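PDB 5M45: acetone carboxylase alpha subunit from Xanthobacter autotrophicus Py2, which is the alpha chain of a six-chain carboxylase assembly and belongs to the hydantoinase B/oxoprolinase family, with a manganese ion bound in the model. Local coordinates for residues V296-H300 and E301-V305. Sequence-based numbering, arbitrary orientation.
Sequences VPYAH and EDVRV
Glu301 and His300 sit at the bend where the chain leaves strand 286-297, and with Asp302 and Val303 they form a type I beta turn, a compact case of a side chain fixing the turn it begins. Glu301 contributes mainly backbone, as the first of the two central residues of the turn.

Asp302 gives its backbone N to His300 ND1 at 3.1 Å, with an N-H...N angle of 168° and the donor close to the ring plane. A chi1 of -164° sets CG anti to the backbone N of His300, and the rotation about CB-CG brings ND1 round to the Asp302 N-H. The carboxylate of Asp302 runs alongside the ring, its plane inclined 62° to it; OD2 is bound by Arg559 and Lys600.

Val303 closes the turn through its N, 3.1 Å from His300 O and well above the carbonyl plane. Its CG1 rests over the centre of the Tyr298 ring, a CH-pi contact 3.9 Å from the centroid, and CG2 touches Pro297 O. The turn belongs to the connection between strands 286-297 and 313-324, where Lys311 NZ is hydrogen-bonded to both Tyr298 O and Val303 O. Arg304 reaches back along the turn: its NE gives a nearly straight hydrogen bond to Glu301 O, 3.2 Å away in the guanidinium plane, and its NH2 forms a salt bridge with Asp302 OD1 at 3.2 Å. Val305 CG1 meets Tyr298 CE2 obliquely at 4.2 Å, while the phenol OH is hydrogen-bonded to Tyr345.

Because ND1 accepts the Asp302 N-H, it must be unprotonated in this geometry, so any proton on the ring would probably be on NE2. Polar bonds thus define the bend, the valines pack against Tyr298, and the two cations on OD2 together with Arg304 probably favour an ionised Asp302.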
# COMPACT_ATOMS: atom_id res chain seq x y z
N VAL A 296 -22.26 4.80 -13.92
CA VAL A 296 -20.81 4.60 -13.98
C VAL A 296 -20.34 4.63 -15.46
O VAL A 296 -20.20 3.58 -16.09
CB VAL A 296 -20.40 3.29 -13.31
CG1 VAL A 296 -18.89 3.15 -13.29
CG2 VAL A 296 -20.94 3.23 -11.87
N PRO A 297 -20.07 5.86 -16.00
CA PRO A 297 -19.70 6.01 -17.42
C PRO A 297 -18.19 5.79 -17.69
O PRO A 297 -17.47 6.73 -18.09
CB PRO A 297 -20.17 7.43 -17.75
CG PRO A 297 -20.10 8.17 -16.47
CD PRO A 297 -20.48 7.16 -15.42
N TYR A 298 -17.73 4.53 -17.50
CA TYR A 298 -16.30 4.22 -17.64
C TYR A 298 -15.86 3.96 -19.08
O TYR A 298 -14.67 3.80 -19.33
CB TYR A 298 -15.87 3.07 -16.70
CG TYR A 298 -15.39 3.48 -15.30
CD1 TYR A 298 -15.87 4.63 -14.65
CD2 TYR A 298 -14.46 2.70 -14.62
CE1 TYR A 298 -15.45 4.98 -13.38
CE2 TYR A 298 -14.02 3.04 -13.35
CZ TYR A 298 -14.51 4.18 -12.73
OH TYR A 298 -14.09 4.52 -11.47
N ALA A 299 -16.79 3.92 -20.02
CA ALA A 299 -16.43 3.77 -21.45
C ALA A 299 -15.76 5.02 -22.05
O ALA A 299 -14.98 4.89 -23.00
CB ALA A 299 -17.63 3.34 -22.30
N HIS A 300 -16.05 6.20 -21.48
CA HIS A 300 -15.59 7.48 -22.05
C HIS A 300 -14.03 7.55 -22.04
O HIS A 300 -13.39 7.07 -21.10
CB HIS A 300 -16.16 8.66 -21.21
CG HIS A 300 -16.09 9.99 -21.88
ND1 HIS A 300 -14.98 10.79 -21.86
CD2 HIS A 300 -17.04 10.71 -22.54
CE1 HIS A 300 -15.21 11.93 -22.49
NE2 HIS A 300 -16.45 11.90 -22.93
N GLU A 301 -13.47 8.19 -23.06
CA GLU A 301 -12.01 8.30 -23.17
C GLU A 301 -11.31 9.05 -22.02
O GLU A 301 -10.12 8.85 -21.79
CB GLU A 301 -11.59 8.89 -24.52
CG GLU A 301 -11.99 10.35 -24.73
CD GLU A 301 -11.27 11.04 -25.90
OE1 GLU A 301 -11.91 11.96 -26.48
OE2 GLU A 301 -10.08 10.70 -26.21
N ASP A 302 -12.02 9.92 -21.30
CA ASP A 302 -11.43 10.69 -20.20
C ASP A 302 -11.42 9.90 -18.86
O ASP A 302 -11.00 10.45 -17.86
CB ASP A 302 -12.12 12.06 -20.04
CG ASP A 302 -11.74 13.04 -21.17
OD1 ASP A 302 -10.82 12.70 -21.96
OD2 ASP A 302 -12.31 14.17 -21.24
N VAL A 303 -11.89 8.64 -18.87
CA VAL A 303 -11.66 7.71 -17.78
C VAL A 303 -10.50 6.76 -18.20
O VAL A 303 -10.73 5.73 -18.86
CB VAL A 303 -12.92 6.92 -17.41
CG1 VAL A 303 -12.66 5.99 -16.24
CG2 VAL A 303 -14.08 7.89 -17.05
N ARG A 304 -9.28 7.11 -17.79
CA ARG A 304 -8.07 6.40 -18.22
C ARG A 304 -7.67 5.36 -17.19
O ARG A 304 -6.74 5.57 -16.43
CB ARG A 304 -6.91 7.37 -18.47
CG ARG A 304 -7.23 8.15 -19.69
CD ARG A 304 -6.27 9.20 -20.21
NE ARG A 304 -7.17 9.94 -21.12
CZ ARG A 304 -6.91 11.07 -21.79
NH1 ARG A 304 -5.68 11.61 -21.76
NH2 ARG A 304 -7.91 11.63 -22.52
N VAL A 305 -8.38 4.26 -17.16
CA VAL A 305 -8.07 3.20 -16.21
C VAL A 305 -7.04 2.21 -16.80
O VAL A 305 -7.00 2.01 -17.99
CB VAL A 305 -9.33 2.48 -15.69
CG1 VAL A 305 -10.12 3.39 -14.76
CG2 VAL A 305 -10.18 1.92 -16.81